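Local structure of 2,3-bisphosphoglycerate-independent phosphoglycerate mutase (Pyrococcus horikoshii, 2ZKT) at residues Asp17-Glu22 against Gly379-Met384; Lys285-Leu290 against Asp295-His300; Asp305-Asp310 against Lys314-Leu319; Tyr329-Val334 against Val339-Thr344. The protein probably interconverts 2-phosphoglycerate and 3-phosphoglycerate in glycolysis, as a metal-dependent mutase of the alkaline phosphatase superfamily that works without 2,3-bisphosphoglycerate. All blocks are in the same frame, centred on the assembly; numbering follows the deposited sequence.

How the contacts relate
The four contacts grade from the buried core to the partly buried edge of one alpha/beta domain: contacts 2 and 3 are buried, contacts 1 and 4 partly buried. Contact 2 and contact 4 each lay a helical segment on the same mixed sheet, through strands 296-301 and 339-344, and both are purely apolar; they also touch each other, Leu-299 packing on Ile-330 and Val-288 on Tyr-329 and His-333. Contact 3 shares helix 313-331 with contact 4 but uses its opening turns, where an alanine joins two helices beside a zinc ion. Contact 1 is mainly polar, and the salt bridge between Asp-17 and Lys-316 ties it to contact 3.

Contact 1. Residues Asp17-Glu22 against Gly379-Met384; sequences DRPIKE and GEREAM
Glu-380 reaches across to the backbone of Asp-17, and this is the buried, closer half of a small contact between a loop and the start of helix 380-383. Its OE2 accepts a hydrogen bond from the amide N of Asp-17 at 3.1 Å, the donor lying nearly in line with the C-O bond, although the angle at the hydrogen is only 139°. The bend at chi2 (93°) turns the carboxylate back toward the loop, and its other oxygen, OE1, is held by Thr-27, so both oxygens are engaged. Asp-17 for its part turns its carboxylate to the next amide: Arg-18 N donates to OD1 at 2.7 Å through the lone pair anti to the other oxygen, while OD2 forms a salt bridge with Lys-316. The contact ties the loop after strand 6-12, near the N-terminus, to helix 380-383, near the C-terminus, of this alkaline phosphatase-like fold, with Gly-379 as N-cap. Toward solvent the packing is looser. There CG of the exposed Pro-19 lies over one face of the Arg-381 guanidinium, 4.2 Å from NH2, and the same NH2 is bound by Glu-30 in a salt bridge and by the carbonyl of Gly-25.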
loop_
_atom_site.group_PDB
_atom_site.type_symbol
_atom_site.label_atom_id
_atom_site.label_comp_id
_atom_site.label_asym_id
_atom_site.label_seq_id
_atom_site.Cartn_x
_atom_site.Cartn_y
_atom_site.Cartn_z
ATOM N N ASP B 17 1.128 -5.187 13.476
ATOM C CA ASP B 17 1.631 -3.946 14.041
ATOM C C ASP B 17 0.531 -3.226 14.822
ATOM O O ASP B 17 -0.552 -3.771 15.048
ATOM C CB ASP B 17 2.154 -3.055 12.904
ATOM C CG ASP B 17 3.370 -2.228 13.316
ATOM O OD1 ASP B 17 3.242 -1.361 14.216
ATOM O OD2 ASP B 17 4.463 -2.456 12.736
ATOM N N ARG B 18 0.813 -1.998 15.249
ATOM C CA ARG B 18 -0.169 -1.198 15.975
ATOM C C ARG B 18 -0.412 0.089 15.177
ATOM O O ARG B 18 0.407 0.471 14.334
ATOM C CB ARG B 18 0.345 -0.877 17.387
ATOM C CG ARG B 18 0.489 -2.121 18.264
ATOM C CD ARG B 18 1.145 -1.822 19.608
ATOM N NE ARG B 18 1.242 -3.042 20.406
ATOM C CZ ARG B 18 1.829 -3.134 21.600
ATOM N NH1 ARG B 18 2.398 -2.067 22.165
ATOM N NH2 ARG B 18 1.832 -4.300 22.245
ATOM N N PRO B 19 -1.549 0.765 15.419
ATOM C CA PRO B 19 -1.848 2.008 14.688
ATOM C C PRO B 19 -0.643 2.958 14.719
ATOM O O PRO B 19 -0.042 3.165 15.783
ATOM C CB PRO B 19 -3.051 2.580 15.448
ATOM C CG PRO B 19 -3.751 1.336 15.957
ATOM C CD PRO B 19 -2.582 0.482 16.438
ATOM N N ILE B 20 -0.275 3.510 13.558
ATOM C CA ILE B 20 0.854 4.446 13.472
ATOM C C ILE B 20 0.302 5.835 13.139
ATOM O O ILE B 20 -0.410 6.009 12.142
ATOM C CB ILE B 20 1.859 4.066 12.349
ATOM C CG1 ILE B 20 2.325 2.612 12.512
ATOM C CG2 ILE B 20 3.064 5.036 12.388
ATOM C CD1 ILE B 20 3.272 2.384 13.662
ATOM N N LYS B 21 0.647 6.822 13.966
ATOM C CA LYS B 21 0.169 8.190 13.772
ATOM C C LYS B 21 0.593 8.784 12.425
ATOM O O LYS B 21 -0.226 9.407 11.730
ATOM C CB LYS B 21 0.652 9.090 14.922
ATOM C CG LYS B 21 0.031 10.483 14.913
ATOM C CD LYS B 21 0.374 11.263 16.181
ATOM C CE LYS B 21 -0.235 12.667 16.167
ATOM N NZ LYS B 21 0.417 13.568 15.164
ATOM N N GLU B 22 1.856 8.580 12.040
ATOM C CA GLU B 22 2.335 9.122 10.769
ATOM C C GLU B 22 1.663 8.443 9.567
ATOM O O GLU B 22 1.801 8.894 8.423
ATOM C CB GLU B 22 3.874 9.024 10.676
ATOM C CG GLU B 22 4.454 7.625 10.533
ATOM C CD GLU B 22 5.984 7.609 10.633
ATOM O OE1 GLU B 22 6.517 7.905 11.732
ATOM O OE2 GLU B 22 6.655 7.302 9.618
ATOM N N GLY B 379 -6.123 -6.452 6.337
ATOM C CA GLY B 379 -5.582 -5.582 7.371
ATOM C C GLY B 379 -6.028 -6.039 8.751
ATOM O O GLY B 379 -6.991 -6.805 8.877
ATOM N N GLU B 380 -5.343 -5.566 9.790
ATOM C CA GLU B 380 -5.683 -5.965 11.150
ATOM C C GLU B 380 -7.135 -5.655 11.536
ATOM O O GLU B 380 -7.807 -6.510 12.122
ATOM C CB GLU B 380 -4.718 -5.329 12.165
ATOM C CG GLU B 380 -3.297 -5.890 12.077
ATOM C CD GLU B 380 -2.388 -5.073 11.156
ATOM O OE1 GLU B 380 -2.875 -4.562 10.119
ATOM O OE2 GLU B 380 -1.180 -4.945 11.476
ATOM N N ARG B 381 -7.631 -4.455 11.216
ATOM C CA ARG B 381 -9.009 -4.135 11.576
ATOM C C ARG B 381 -10.020 -4.964 10.786
ATOM O O ARG B 381 -11.090 -5.305 11.294
ATOM C CB ARG B 381 -9.294 -2.622 11.414
ATOM C CG ARG B 381 -9.220 -1.851 12.762
ATOM C CD ARG B 381 -7.842 -1.998 13.426
ATOM N NE ARG B 381 -6.810 -1.208 12.749
ATOM C CZ ARG B 381 -6.613 0.100 12.944
ATOM N NH1 ARG B 381 -7.370 0.772 13.803
ATOM N NH2 ARG B 381 -5.675 0.744 12.268
ATOM N N GLU B 382 -9.662 -5.308 9.547
ATOM C CA GLU B 382 -10.526 -6.119 8.697
ATOM C C GLU B 382 -10.531 -7.571 9.242
ATOM O O GLU B 382 -11.578 -8.222 9.313
ATOM C CB GLU B 382 -9.992 -6.074 7.254
ATOM C CG GLU B 382 -11.007 -6.427 6.162
ATOM C CD GLU B 382 -12.035 -5.320 5.898
ATOM O OE1 GLU B 382 -11.755 -4.144 6.213
ATOM O OE2 GLU B 382 -13.117 -5.624 5.353
ATOM N N ALA B 383 -9.358 -8.062 9.646
ATOM C CA ALA B 383 -9.252 -9.417 10.178
ATOM C C ALA B 383 -10.073 -9.565 11.459
ATOM O O ALA B 383 -10.542 -10.636 11.822
ATOM C CB ALA B 383 -7.774 -9.690 10.469
ATOM N N MET B 384 -10.208 -8.431 12.178
ATOM C CA MET B 384 -11.044 -8.418 13.374
ATOM C C MET B 384 -12.510 -8.737 13.035
ATOM O O MET B 384 -13.325 -9.055 13.894
ATOM C CB MET B 384 -10.960 -7.013 13.995
ATOM C CG MET B 384 -9.756 -6.821 14.930
ATOM S SD MET B 384 -9.630 -5.122 15.522
ATOM C CE MET B 384 -7.904 -4.829 15.087
#

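Contact 2. Residues Lys285-Leu290 against Asp295-His300; sequences KKAVEL and DFVFLH
This is a buried, wholly apolar helix-on-sheet contact, in which helix 280-291 lies along strand 296-301 inside the mixed sheet of the domain. The two short segments run antiparallel, at 170°, with their axes 8.9 Å apart, a separation small enough for an alanine to face the strand. Ala-287 occupies that place: its CB is 4.4 Å from Val-297 CG1 and equally far from Leu-299 CD2, so a single methyl bridges two strand residues that project on the same side of the sheet. One turn further along, Leu-290 meets Val-297 through its CB, 3.9 Å from CG2, while its branched end continues toward Ala-247 and Val-249 of the adjoining strand. Val-297 thus touches the helix with both methyls, more closely through CG2. With CG1 anti to the backbone N (chi1 170°), one branch is directed at Ala-287 and the other at Leu-290. Leu-299 carries the hydrophobic layer onward to Met-326 and Ile-330 of helix 313-331. The intervening residues, Phe-296 and Phe-298, point away from the helix, the latter meeting Phe-68 edge to face. On the outer side of the helix Lys-285 and Lys-286 are linked to Glu-289 by long salt bridges. A helix that turns back through a short loop into a central strand, packing on it antiparallel, is the alpha-beta half of the beta-alpha-beta crossovers from which such parallel sheet regions are built.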
loop_
_atom_site.group_PDB
_atom_site.type_symbol
_atom_site.label_atom_id
_atom_site.label_comp_id
_atom_site.label_asym_id
_atom_site.label_seq_id
_atom_site.Cartn_x
_atom_site.Cartn_y
_atom_site.Cartn_z
ATOM N N LYS B 285 9.130 -17.242 -7.762
ATOM C CA LYS B 285 9.451 -18.061 -8.926
ATOM C C LYS B 285 9.656 -19.508 -8.456
ATOM O O LYS B 285 9.062 -20.447 -9.010
ATOM C CB LYS B 285 10.717 -17.511 -9.606
ATOM C CG LYS B 285 11.026 -18.086 -10.989
ATOM C CD LYS B 285 11.720 -19.445 -10.905
ATOM C CE LYS B 285 12.206 -19.915 -12.280
ATOM N NZ LYS B 285 11.081 -20.130 -13.239
ATOM N N LYS B 286 10.472 -19.674 -7.412
ATOM C CA LYS B 286 10.756 -21.001 -6.863
ATOM C C LYS B 286 9.522 -21.682 -6.240
ATOM O O LYS B 286 9.307 -22.890 -6.439
ATOM C CB LYS B 286 11.885 -20.918 -5.818
ATOM C CG LYS B 286 12.353 -22.276 -5.300
ATOM C CD LYS B 286 12.844 -23.160 -6.445
ATOM C CE LYS B 286 13.137 -24.579 -5.978
ATOM N NZ LYS B 286 13.499 -25.473 -7.129
ATOM N N ALA B 287 8.724 -20.915 -5.482
ATOM C CA ALA B 287 7.516 -21.452 -4.839
ATOM C C ALA B 287 6.619 -22.105 -5.887
ATOM O O ALA B 287 6.121 -23.225 -5.692
ATOM C CB ALA B 287 6.750 -20.333 -4.128
ATOM N N VAL B 288 6.418 -21.397 -7.000
ATOM C CA VAL B 288 5.601 -21.900 -8.105
ATOM C C VAL B 288 6.176 -23.209 -8.665
ATOM O O VAL B 288 5.426 -24.142 -8.984
ATOM C CB VAL B 288 5.517 -20.869 -9.248
ATOM C CG1 VAL B 288 4.603 -21.397 -10.361
ATOM C CG2 VAL B 288 5.001 -19.541 -8.709
ATOM N N GLU B 289 7.506 -23.272 -8.792
ATOM C CA GLU B 289 8.170 -24.479 -9.298
ATOM C C GLU B 289 7.872 -25.659 -8.374
ATOM O O GLU B 289 7.392 -26.706 -8.820
ATOM C CB GLU B 289 9.696 -24.290 -9.362
ATOM C CG GLU B 289 10.225 -23.457 -10.530
ATOM C CD GLU B 289 11.752 -23.422 -10.562
ATOM O OE1 GLU B 289 12.377 -24.505 -10.691
ATOM O OE2 GLU B 289 12.332 -22.314 -10.450
ATOM N N LEU B 290 8.167 -25.476 -7.082
ATOM C CA LEU B 290 7.954 -26.514 -6.066
ATOM C C LEU B 290 6.513 -27.034 -5.982
ATOM O O LEU B 290 6.294 -28.208 -5.684
ATOM C CB LEU B 290 8.398 -26.006 -4.687
ATOM C CG LEU B 290 9.893 -25.673 -4.562
ATOM C CD1 LEU B 290 10.136 -24.921 -3.256
ATOM C CD2 LEU B 290 10.730 -26.961 -4.633
ATOM N N ASP B 295 3.114 -31.301 -2.288
ATOM C CA ASP B 295 1.697 -31.075 -1.974
ATOM C C ASP B 295 1.514 -29.809 -1.139
ATOM O O ASP B 295 0.529 -29.094 -1.290
ATOM C CB ASP B 295 1.119 -32.262 -1.197
ATOM C CG ASP B 295 1.424 -33.586 -1.856
ATOM O OD1 ASP B 295 0.954 -33.799 -3.002
ATOM O OD2 ASP B 295 2.135 -34.411 -1.226
ATOM N N PHE B 296 2.483 -29.540 -0.266
ATOM C CA PHE B 296 2.433 -28.380 0.620
ATOM C C PHE B 296 3.721 -27.571 0.487
ATOM O O PHE B 296 4.827 -28.119 0.631
ATOM C CB PHE B 296 2.275 -28.851 2.076
ATOM C CG PHE B 296 1.841 -27.768 3.021
ATOM C CD1 PHE B 296 0.487 -27.442 3.153
ATOM C CD2 PHE B 296 2.782 -27.049 3.761
ATOM C CE1 PHE B 296 0.077 -26.419 4.003
ATOM C CE2 PHE B 296 2.379 -26.020 4.619
ATOM C CZ PHE B 296 1.031 -25.704 4.740
ATOM N N VAL B 297 3.578 -26.269 0.216
ATOM C CA VAL B 297 4.736 -25.391 0.078
ATOM C C VAL B 297 4.651 -24.228 1.066
ATOM O O VAL B 297 3.599 -23.592 1.219
ATOM C CB VAL B 297 4.859 -24.829 -1.385
ATOM C CG1 VAL B 297 5.914 -23.726 -1.453
ATOM C CG2 VAL B 297 5.242 -25.962 -2.346
ATOM N N PHE B 298 5.771 -23.963 1.735
ATOM C CA PHE B 298 5.875 -22.888 2.717
ATOM C C PHE B 298 6.853 -21.823 2.193
ATOM O O PHE B 298 7.967 -22.141 1.779
ATOM C CB PHE B 298 6.379 -23.472 4.051
ATOM C CG PHE B 298 6.744 -22.435 5.078
ATOM C CD1 PHE B 298 5.761 -21.623 5.658
ATOM C CD2 PHE B 298 8.075 -22.253 5.457
ATOM C CE1 PHE B 298 6.105 -20.641 6.603
ATOM C CE2 PHE B 298 8.431 -21.269 6.402
ATOM C CZ PHE B 298 7.444 -20.463 6.975
ATOM N N LEU B 299 6.434 -20.561 2.205
ATOM C CA LEU B 299 7.273 -19.455 1.733
ATOM C C LEU B 299 7.452 -18.434 2.859
ATOM O O LEU B 299 6.472 -17.958 3.450
ATOM C CB LEU B 299 6.621 -18.784 0.512
ATOM C CG LEU B 299 7.245 -17.483 -0.021
ATOM C CD1 LEU B 299 8.722 -17.673 -0.328
ATOM C CD2 LEU B 299 6.500 -17.052 -1.273
ATOM N N HIS B 300 8.705 -18.099 3.152
ATOM C CA HIS B 300 9.014 -17.146 4.216
ATOM C C HIS B 300 9.675 -15.868 3.669
ATOM O O HIS B 300 10.517 -15.928 2.772
ATOM C CB HIS B 300 9.919 -17.843 5.242
ATOM C CG HIS B 300 10.113 -17.073 6.514
ATOM N ND1 HIS B 300 11.046 -16.063 6.641
ATOM C CD2 HIS B 300 9.495 -17.170 7.719
ATOM C CE1 HIS B 300 10.998 -15.570 7.873
ATOM N NE2 HIS B 300 10.066 -16.226 8.545
#

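Contact 3. Residues Asp305-Asp310 against Lys314-Leu319; sequences DAAGHD and KLKAEL. With ZN (zinc ion), chain H.
Helices 305-309 and 314-319 run antiparallel at 172°, with axes 8.3 Å apart and the CA atoms of Ala-307 and Lys-316 separated by just 5.0 Å. Such closeness rests on small residues. Ala-307 is the central side chain; its CB sits 3.5 Å from Lys-316 CB and is flanked by the leucines one turn apart, Leu-315 through CG at 4.0 Å and Leu-319 through CD1 at 4.1 Å. Beside it Gly-308 leaves room for the aliphatic chain of Lys-316, whose CD comes within 4.3 Å of the glycine N. This chain is fully extended, CG anti to the backbone N (chi1 -179°), and carries its ammonium out across helix 305-309, beside Gly-308, to a salt bridge with Asp-17 and a hydrogen bond to the carbonyl of Gly-14. The far face of helix 305-309 holds the metal: Asp-305 OD2 at 2.1 Å and His-309 NE2 at 2.4 Å bind zinc, one turn apart. His-356 is the third protein ligand, while Met-354 O holds ND1 of His-309 and Thr-349 holds OD1 of Asp-305, fixing how both are turned. The pair follows directly on strand 296-301, with helix 28-31 packed against Lys-316 and Ala-317 and the loop residue Tyr-276 against Ala-306 and Leu-319.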
loop_
_atom_site.group_PDB
_atom_site.type_symbol
_atom_site.label_atom_id
_atom_site.label_comp_id
_atom_site.label_asym_id
_atom_site.label_seq_id
_atom_site.Cartn_x
_atom_site.Cartn_y
_atom_site.Cartn_z
ATOM N N ASP B 305 10.107 -7.985 9.171
ATOM C CA ASP B 305 10.383 -8.019 10.604
ATOM C C ASP B 305 11.500 -7.079 11.054
ATOM O O ASP B 305 11.473 -6.572 12.189
ATOM C CB ASP B 305 10.709 -9.447 11.041
ATOM C CG ASP B 305 10.944 -9.557 12.537
ATOM O OD1 ASP B 305 10.017 -9.229 13.322
ATOM O OD2 ASP B 305 12.065 -9.969 12.925
ATOM N N ALA B 306 12.480 -6.837 10.177
ATOM C CA ALA B 306 13.590 -5.943 10.527
ATOM C C ALA B 306 13.111 -4.489 10.643
ATOM O O ALA B 306 13.510 -3.762 11.561
ATOM C CB ALA B 306 14.698 -6.048 9.493
ATOM N N ALA B 307 12.250 -4.069 9.716
ATOM C CA ALA B 307 11.745 -2.696 9.738
ATOM C C ALA B 307 11.003 -2.445 11.051
ATOM O O ALA B 307 11.054 -1.337 11.608
ATOM C CB ALA B 307 10.826 -2.456 8.554
ATOM N N GLY B 308 10.324 -3.491 11.542
ATOM C CA GLY B 308 9.582 -3.384 12.794
ATOM C C GLY B 308 10.537 -3.238 13.969
ATOM O O GLY B 308 10.314 -2.433 14.872
ATOM N N HIS B 309 11.611 -4.025 13.965
ATOM C CA HIS B 309 12.593 -3.954 15.039
ATOM C C HIS B 309 13.264 -2.574 15.063
ATOM O O HIS B 309 13.620 -2.075 16.133
ATOM C CB HIS B 309 13.654 -5.047 14.863
ATOM C CG HIS B 309 13.299 -6.352 15.520
ATOM N ND1 HIS B 309 13.251 -6.506 16.893
ATOM C CD2 HIS B 309 12.975 -7.559 14.990
ATOM C CE1 HIS B 309 12.913 -7.756 17.183
ATOM N NE2 HIS B 309 12.739 -8.415 16.046
ATOM N N ASP B 310 13.421 -1.956 13.887
ATOM C CA ASP B 310 14.056 -0.634 13.805
ATOM C C ASP B 310 13.119 0.588 13.867
ATOM O O ASP B 310 13.576 1.724 13.718
ATOM C CB ASP B 310 14.919 -0.544 12.542
ATOM C CG ASP B 310 16.089 -1.506 12.571
ATOM O OD1 ASP B 310 16.843 -1.495 13.574
ATOM O OD2 ASP B 310 16.259 -2.271 11.591
ATOM N N LYS B 314 7.123 3.379 7.512
ATOM C CA LYS B 314 7.065 3.576 6.063
ATOM C C LYS B 314 7.856 2.465 5.370
ATOM O O LYS B 314 7.384 1.847 4.409
ATOM C CB LYS B 314 7.660 4.941 5.702
ATOM C CG LYS B 314 6.961 6.142 6.342
ATOM C CD LYS B 314 5.940 6.765 5.395
ATOM C CE LYS B 314 5.483 8.133 5.900
ATOM N NZ LYS B 314 4.548 8.790 4.939
ATOM N N LEU B 315 9.071 2.217 5.862
ATOM C CA LEU B 315 9.919 1.179 5.285
ATOM C C LEU B 315 9.211 -0.171 5.357
ATOM O O LEU B 315 9.181 -0.915 4.366
ATOM C CB LEU B 315 11.257 1.098 6.038
ATOM C CG LEU B 315 12.178 -0.051 5.596
ATOM C CD1 LEU B 315 12.406 0.036 4.086
ATOM C CD2 LEU B 315 13.507 0.016 6.350
ATOM N N LYS B 316 8.642 -0.484 6.527
ATOM C CA LYS B 316 7.935 -1.754 6.708
ATOM C C LYS B 316 6.785 -1.832 5.703
ATOM O O LYS B 316 6.596 -2.855 5.045
ATOM C CB LYS B 316 7.402 -1.883 8.145
ATOM C CG LYS B 316 6.670 -3.196 8.431
ATOM C CD LYS B 316 6.356 -3.324 9.930
ATOM C CE LYS B 316 5.565 -4.591 10.244
ATOM N NZ LYS B 316 5.386 -4.775 11.712
ATOM N N ALA B 317 6.029 -0.737 5.579
ATOM C CA ALA B 317 4.914 -0.696 4.632
ATOM C C ALA B 317 5.467 -0.907 3.212
ATOM O O ALA B 317 4.876 -1.629 2.402
ATOM C CB ALA B 317 4.177 0.657 4.727
ATOM N N GLU B 318 6.606 -0.277 2.923
ATOM C CA GLU B 318 7.249 -0.401 1.612
ATOM C C GLU B 318 7.601 -1.885 1.353
ATOM O O GLU B 318 7.407 -2.406 0.246
ATOM C CB GLU B 318 8.519 0.473 1.580
ATOM C CG GLU B 318 9.059 0.802 0.186
ATOM C CD GLU B 318 9.705 -0.392 -0.506
ATOM O OE1 GLU B 318 10.688 -0.948 0.045
ATOM O OE2 GLU B 318 9.230 -0.768 -1.605
ATOM N N LEU B 319 8.106 -2.562 2.387
ATOM C CA LEU B 319 8.457 -3.972 2.257
ATOM C C LEU B 319 7.225 -4.874 2.104
ATOM O O LEU B 319 7.253 -5.876 1.393
ATOM C CB LEU B 319 9.263 -4.382 3.487
ATOM C CG LEU B 319 10.657 -3.742 3.466
ATOM C CD1 LEU B 319 11.398 -3.884 4.798
ATOM C CD2 LEU B 319 11.568 -4.334 2.388
HETATM ZN ZN ZN H . 12.010 -10.425 14.946
#

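Contact 4. Residues Tyr329-Val334 against Val339-Thr344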
loop_
_atom_site.group_PDB
_atom_site.type_symbol
_atom_site.label_atom_id
_atom_site.label_comp_id
_atom_site.label_asym_id
_atom_site.label_seq_id
_atom_site.Cartn_x
_atom_site.Cartn_y
_atom_site.Cartn_z
ATOM N N TYR B 329 2.789 -12.248 -8.345
ATOM C CA TYR B 329 3.436 -13.119 -9.327
ATOM C C TYR B 329 2.874 -14.544 -9.172
ATOM O O TYR B 329 2.416 -15.156 -10.147
ATOM C CB TYR B 329 4.958 -13.140 -9.108
ATOM C CG TYR B 329 5.679 -14.136 -10.001
ATOM C CD1 TYR B 329 5.989 -13.820 -11.333
ATOM C CD2 TYR B 329 5.996 -15.415 -9.533
ATOM C CE1 TYR B 329 6.595 -14.760 -12.173
ATOM C CE2 TYR B 329 6.595 -16.364 -10.364
ATOM C CZ TYR B 329 6.892 -16.035 -11.682
ATOM O OH TYR B 329 7.460 -16.990 -12.504
ATOM N N ILE B 330 2.907 -15.066 -7.939
ATOM C CA ILE B 330 2.405 -16.410 -7.666
ATOM C C ILE B 330 0.969 -16.601 -8.138
ATOM O O ILE B 330 0.645 -17.623 -8.755
ATOM C CB ILE B 330 2.463 -16.749 -6.156
ATOM C CG1 ILE B 330 3.921 -16.743 -5.678
ATOM C CG2 ILE B 330 1.820 -18.107 -5.903
ATOM C CD1 ILE B 330 4.077 -16.822 -4.161
ATOM N N LEU B 331 0.103 -15.629 -7.843
ATOM C CA LEU B 331 -1.300 -15.727 -8.247
ATOM C C LEU B 331 -1.471 -15.836 -9.767
ATOM O O LEU B 331 -2.434 -16.454 -10.244
ATOM C CB LEU B 331 -2.102 -14.517 -7.729
ATOM C CG LEU B 331 -2.244 -14.378 -6.203
ATOM C CD1 LEU B 331 -3.174 -13.211 -5.886
ATOM C CD2 LEU B 331 -2.802 -15.673 -5.606
ATOM N N ASP B 332 -0.543 -15.240 -10.521
ATOM C CA ASP B 332 -0.617 -15.278 -11.988
ATOM C C ASP B 332 -0.182 -16.615 -12.576
ATOM O O ASP B 332 -0.343 -16.846 -13.776
ATOM C CB ASP B 332 0.247 -14.170 -12.618
ATOM C CG ASP B 332 -0.330 -12.779 -12.405
ATOM O OD1 ASP B 332 -1.574 -12.635 -12.479
ATOM O OD2 ASP B 332 0.456 -11.828 -12.182
ATOM N N HIS B 333 0.363 -17.498 -11.733
ATOM C CA HIS B 333 0.836 -18.797 -12.215
ATOM C C HIS B 333 0.214 -20.000 -11.515
ATOM O O HIS B 333 0.689 -21.125 -11.688
ATOM C CB HIS B 333 2.362 -18.875 -12.082
ATOM C CG HIS B 333 3.088 -17.851 -12.903
ATOM N ND1 HIS B 333 3.710 -16.747 -12.346
ATOM C CD2 HIS B 333 3.323 -17.778 -14.240
ATOM C CE1 HIS B 333 4.294 -16.039 -13.304
ATOM N NE2 HIS B 333 4.075 -16.644 -14.462
ATOM N N VAL B 334 -0.837 -19.778 -10.725
ATOM C CA VAL B 334 -1.484 -20.892 -10.025
ATOM C C VAL B 334 -3.005 -20.807 -10.097
ATOM O O VAL B 334 -3.575 -19.719 -10.211
ATOM C CB VAL B 334 -1.077 -20.950 -8.522
ATOM C CG1 VAL B 334 0.439 -20.955 -8.392
ATOM C CG2 VAL B 334 -1.691 -19.771 -7.759
ATOM N N VAL B 339 -5.082 -24.905 -5.540
ATOM C CA VAL B 339 -4.170 -24.514 -4.472
ATOM C C VAL B 339 -4.864 -23.658 -3.421
ATOM O O VAL B 339 -5.465 -22.622 -3.727
ATOM C CB VAL B 339 -2.953 -23.718 -5.047
ATOM C CG1 VAL B 339 -1.948 -23.429 -3.956
ATOM C CG2 VAL B 339 -2.293 -24.507 -6.162
ATOM N N VAL B 340 -4.783 -24.108 -2.172
ATOM C CA VAL B 340 -5.367 -23.379 -1.059
ATOM C C VAL B 340 -4.264 -22.475 -0.529
ATOM O O VAL B 340 -3.205 -22.958 -0.118
ATOM C CB VAL B 340 -5.807 -24.335 0.045
ATOM C CG1 VAL B 340 -6.347 -23.541 1.230
ATOM C CG2 VAL B 340 -6.859 -25.298 -0.508
ATOM N N ILE B 341 -4.502 -21.163 -0.539
ATOM C CA ILE B 341 -3.484 -20.235 -0.070
ATOM C C ILE B 341 -3.797 -19.538 1.257
ATOM O O ILE B 341 -4.919 -19.072 1.504
ATOM C CB ILE B 341 -3.172 -19.165 -1.154
ATOM C CG1 ILE B 341 -2.010 -18.277 -0.691
ATOM C CG2 ILE B 341 -4.402 -18.327 -1.425
ATOM C CD1 ILE B 341 -1.512 -17.311 -1.758
ATOM N N ALA B 342 -2.778 -19.478 2.115
ATOM C CA ALA B 342 -2.913 -18.840 3.412
ATOM C C ALA B 342 -1.768 -17.848 3.588
ATOM O O ALA B 342 -0.613 -18.141 3.256
ATOM C CB ALA B 342 -2.892 -19.893 4.531
ATOM N N ILE B 343 -2.085 -16.665 4.100
ATOM C CA ILE B 343 -1.062 -15.651 4.305
ATOM C C ILE B 343 -1.194 -15.026 5.686
ATOM O O ILE B 343 -2.286 -14.642 6.114
ATOM C CB ILE B 343 -1.173 -14.534 3.243
ATOM C CG1 ILE B 343 -0.983 -15.129 1.841
ATOM C CG2 ILE B 343 -0.135 -13.442 3.522
ATOM C CD1 ILE B 343 -1.245 -14.158 0.701
ATOM N N THR B 344 -0.081 -14.931 6.398
ATOM C CA THR B 344 -0.114 -14.299 7.709
ATOM C C THR B 344 1.309 -14.019 8.179
ATOM O O THR B 344 2.267 -14.087 7.423
ATOM C CB THR B 344 -0.820 -15.253 8.686
ATOM O OG1 THR B 344 -1.081 -14.565 9.914
ATOM C CG2 THR B 344 0.074 -16.462 8.984
#
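Leu-331 and Ile-341 meet through their terminal methyls, CD2 to CD1 at 4.4 Å, and this apolar touch is one of two that join the C-terminal part of helix 313-331 to strand 339-344. In Leu-331 CG lies beside the backbone N (chi1 -65°) and CD1 runs on anti to CA (chi2 -175°), which leaves CD2 as the methyl that meets the strand. The second touch comes after the chain has left the helix: Val-334 CB stands 4.4 Å from CG2 of Val-339, closing the short connection that leads into the strand. Val-339 and Ile-341 alternate with Val-340, so both face the helix; the grip is loose and hydrophobic throughout.

Between the segments there is no polar bond. Within 329-334 the amide N of Asp-332 donates to Tyr-329 O and that of His-333 to Ile-330 O, each at 3.0 Å and each reaching three residues back.

Helix 313-331 leading into strand 339-344, which runs parallel to strand 296-301, is the helix-to-strand half of a beta-alpha-beta crossover in the mixed sheet. Strand 339-344 is itself held by backbone bonds to strand 6-12 on one edge, through Val-340 and Ala-342, and to strand 361-366 on the other, through Ile-341. Leu-40 of helix 35-43 packs on Leu-331, Ile-341 and Ile-343 alike, while Tyr-329, Ile-330 and His-333 lean on helix 280-291.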